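Local coordinates for protein exodeoxyribonuclease 10 (Escherichia coli, PDB 4FZX) that degrades single- and double-stranded DNA from the 3' end as a magnesium-dependent exonuclease of the DnaQ (DEDDh) family, at residues R121-Q126 against T143-I148. Sequence-based numbering, arbitrary orientation.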
ATOM      1  N   ARG C 121      -5.681  25.701 -12.096  1.00 22.17           N
ATOM      2  CA  ARG C 121      -5.245  26.259 -10.827  1.00 22.24           C
ATOM      3  C   ARG C 121      -5.624  27.734 -10.767  1.00 22.61           C
ATOM      4  O   ARG C 121      -5.405  28.402  -9.763  1.00 21.58           O
ATOM      5  CB  ARG C 121      -3.722  26.090 -10.655  1.00 21.45           C
ATOM      6  CG  ARG C 121      -3.263  24.654 -10.430  1.00 19.84           C
ATOM      7  CD  ARG C 121      -3.958  24.038  -9.212  1.00 22.44           C
ATOM      8  NE  ARG C 121      -3.684  24.811  -8.005  1.00 23.67           N
ATOM      9  CZ  ARG C 121      -4.351  24.678  -6.864  1.00 27.30           C
ATOM     10  NH1 ARG C 121      -5.342  23.799  -6.778  1.00 25.42           N
ATOM     11  NH2 ARG C 121      -4.024  25.426  -5.809  1.00 25.91           N
ATOM     12  N   LYS C 122      -6.171  28.242 -11.868  1.00 24.03           N
ATOM     13  CA  LYS C 122      -6.702  29.608 -11.905  1.00 26.21           C
ATOM     14  C   LYS C 122      -5.622  30.611 -11.552  1.00 26.37           C
ATOM     15  O   LYS C 122      -5.870  31.577 -10.833  1.00 26.35           O
ATOM     16  CB  LYS C 122      -7.886  29.759 -10.945  1.00 26.47           C
ATOM     17  CG  LYS C 122      -8.885  28.600 -10.980  1.00 30.51           C
ATOM     18  CD  LYS C 122      -9.751  28.639 -12.233  1.00 34.56           C
ATOM     19  CE  LYS C 122     -10.949  27.696 -12.106  1.00 38.95           C
ATOM     20  NZ  LYS C 122     -10.584  26.265 -12.371  1.00 41.84           N
ATOM     21  N   LEU C 123      -4.414  30.361 -12.050  1.00 27.14           N
ATOM     22  CA  LEU C 123      -3.286  31.239 -11.796  1.00 27.88           C
ATOM     23  C   LEU C 123      -3.375  32.523 -12.611  1.00 29.33           C
ATOM     24  O   LEU C 123      -4.074  32.596 -13.631  1.00 29.58           O
ATOM     25  CB  LEU C 123      -1.970  30.515 -12.076  1.00 27.20           C
ATOM     26  CG  LEU C 123      -1.735  29.271 -11.215  1.00 26.29           C
ATOM     27  CD1 LEU C 123      -0.692  28.400 -11.833  1.00 23.56           C
ATOM     28  CD2 LEU C 123      -1.348  29.659  -9.799  1.00 27.87           C
ATOM     29  N   ASN C 124      -2.685  33.546 -12.143  1.00 30.47           N
ATOM     30  CA  ASN C 124      -2.685  34.823 -12.831  1.00 32.85           C
ATOM     31  C   ASN C 124      -1.312  35.411 -12.666  1.00 31.88           C
ATOM     32  O   ASN C 124      -0.955  35.842 -11.574  1.00 34.90           O
ATOM     33  CB  ASN C 124      -3.755  35.750 -12.227  1.00 33.88           C
ATOM     34  CG  ASN C 124      -3.974  37.014 -13.046  1.00 38.07           C
ATOM     35  OD1 ASN C 124      -3.936  36.992 -14.280  1.00 42.48           O
ATOM     36  ND2 ASN C 124      -4.254  38.118 -12.356  1.00 42.09           N
ATOM     37  N   VAL C 125      -0.479  35.242 -13.684  1.00 29.30           N
ATOM     38  CA  VAL C 125       0.838  35.866 -13.699  1.00 26.87           C
ATOM     39  C   VAL C 125       0.868  36.996 -14.739  1.00 26.36           C
ATOM     40  O   VAL C 125       0.162  36.952 -15.741  1.00 23.19           O
ATOM     41  CB  VAL C 125       1.953  34.821 -13.982  1.00 26.77           C
ATOM     42  CG1 VAL C 125       1.942  34.387 -15.451  1.00 25.64           C
ATOM     43  CG2 VAL C 125       3.326  35.343 -13.550  1.00 23.24           C
ATOM     44  N   GLN C 126       1.624  38.042 -14.451  1.00 27.09           N
ATOM     45  CA  GLN C 126       1.869  39.080 -15.433  1.00 28.84           C
ATOM     46  C   GLN C 126       2.915  38.557 -16.396  1.00 28.39           C
ATOM     47  O   GLN C 126       4.068  38.346 -16.005  1.00 28.67           O
ATOM     48  CB  GLN C 126       2.394  40.334 -14.738  1.00 29.87           C
ATOM     49  CG  GLN C 126       2.395  41.592 -15.598  1.00 34.78           C
ATOM     50  CD  GLN C 126       2.908  42.806 -14.825  1.00 41.06           C
ATOM     51  OE1 GLN C 126       2.163  43.435 -14.055  1.00 40.98           O
ATOM     52  NE2 GLN C 126       4.200  43.101 -14.978  1.00 41.55           N
ATOM     53  N   THR C 143       5.180  28.606 -15.738  1.00  9.76           N
ATOM     54  CA  THR C 143       5.723  27.545 -14.910  1.00 10.35           C
ATOM     55  C   THR C 143       6.148  28.089 -13.550  1.00 10.75           C
ATOM     56  O   THR C 143       5.840  27.494 -12.523  1.00 11.45           O
ATOM     57  CB  THR C 143       6.884  26.845 -15.616  1.00  9.94           C
ATOM     58  OG1 THR C 143       6.423  26.364 -16.883  1.00 12.05           O
ATOM     59  CG2 THR C 143       7.431  25.666 -14.789  1.00  7.21           C
ATOM     60  N   ALA C 144       6.719  29.289 -13.542  1.00 10.52           N
ATOM     61  CA  ALA C 144       7.073  29.948 -12.289  1.00 11.15           C
ATOM     62  C   ALA C 144       5.829  30.189 -11.441  1.00 11.81           C
ATOM     63  O   ALA C 144       5.814  29.873 -10.244  1.00 12.41           O
ATOM     64  CB  ALA C 144       7.808  31.267 -12.555  1.00  9.73           C
ATOM     65  N   ALA C 145       4.776  30.724 -12.056  1.00 12.26           N
ATOM     66  CA  ALA C 145       3.505  30.897 -11.336  1.00 12.94           C
ATOM     67  C   ALA C 145       3.003  29.565 -10.782  1.00 12.64           C
ATOM     68  O   ALA C 145       2.524  29.486  -9.655  1.00 14.22           O
ATOM     69  CB  ALA C 145       2.434  31.551 -12.243  1.00 12.28           C
ATOM     70  N   LEU C 146       3.119  28.511 -11.581  1.00 12.64           N
ATOM     71  CA  LEU C 146       2.734  27.187 -11.133  1.00 11.66           C
ATOM     72  C   LEU C 146       3.588  26.707  -9.955  1.00 12.01           C
ATOM     73  O   LEU C 146       3.079  26.091  -9.025  1.00 12.57           O
ATOM     74  CB  LEU C 146       2.824  26.193 -12.286  1.00 11.39           C
ATOM     75  CG  LEU C 146       2.648  24.726 -11.901  1.00 11.66           C
ATOM     76  CD1 LEU C 146       1.275  24.476 -11.240  1.00 11.02           C
ATOM     77  CD2 LEU C 146       2.869  23.810 -13.109  1.00 11.21           C
ATOM     78  N   LEU C 147       4.883  27.002  -9.991  1.00 11.53           N
ATOM     79  CA  LEU C 147       5.789  26.540  -8.953  1.00 11.83           C
ATOM     80  C   LEU C 147       5.509  27.272  -7.637  1.00 12.46           C
ATOM     81  O   LEU C 147       5.486  26.664  -6.568  1.00 13.06           O
ATOM     82  CB  LEU C 147       7.247  26.751  -9.382  1.00 11.56           C
ATOM     83  CG  LEU C 147       8.261  26.668  -8.232  1.00 12.62           C
ATOM     84  CD1 LEU C 147       8.476  25.202  -7.773  1.00  8.24           C
ATOM     85  CD2 LEU C 147       9.561  27.320  -8.614  1.00  8.10           C
ATOM     86  N   ILE C 148       5.212  28.560  -7.730  1.00 13.09           N
ATOM     87  CA  ILE C 148       4.890  29.343  -6.541  1.00 13.33           C
ATOM     88  C   ILE C 148       3.625  28.803  -5.885  1.00 14.54           C
ATOM     89  O   ILE C 148       3.578  28.607  -4.664  1.00 14.83           O
ATOM     90  CB  ILE C 148       4.735  30.862  -6.857  1.00 12.91           C
ATOM     91  CG1 ILE C 148       6.097  31.470  -7.168  1.00 11.07           C
ATOM     92  CG2 ILE C 148       4.087  31.604  -5.659  1.00 13.29           C
ATOM     93  CD1 ILE C 148       6.042  32.795  -7.887  1.00 10.48           C
TER
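Leu123 and Val125 reach from the loop 121-126 onto Ala145 and Leu146, on one face of helix 136-154. The side chains that meet here are apolar, and no hydrogen bond links the two segments. Beside this apolar contact, Arg121 NE forms a salt bridge with Asp149 OD2, one turn on from Ala145. Lys122, with positive phi (58°), ends helix 114-120 in a Schellman motif, and the chain then runs on in extended form.

Leu123 makes the larger contact of the two. With CG anti to the carbonyl carbon (chi1 -60°), the side chain is carried toward the helix, and both methyls lie against the Ala145-Leu146 peptide. CD1 rests on the backbone of Leu146, 3.7 Å from its CA and 3.8 Å from its N. The same methyl lies 4.2 Å from Leu146 CB. CD2 lies 3.9 Å from the carbonyl O of Ala145, a van der Waals approach. The CB of Asn124 points away from the helix, as expected of alternate residues in an extended chain.

Val125 faces the helix again. Its CB sits 3.7 Å from Ala145 CB, and CG2 touches the same methyl at 4.1 Å. The small alanine lets the loop come close: the CA atoms of Val125 and Ala145 are 6.1 Å apart. A hydrogen bond joins Val125 N to Tyr118 OH and ties the loop back to helix 114-120.

Asp139, an earlier residue of helix 136-154, binds sodium with Asp6 and Glu8; the side chain of Leu146 is about 11 Å from a sodium ion. On the other side of this helix, Ala144 and Leu147 pack on strands 2-9 and 16-25. The loop thus covers a helix backed by the central mixed sheet, within the RNase H-like alpha/beta fold of DEDDh exonucleases.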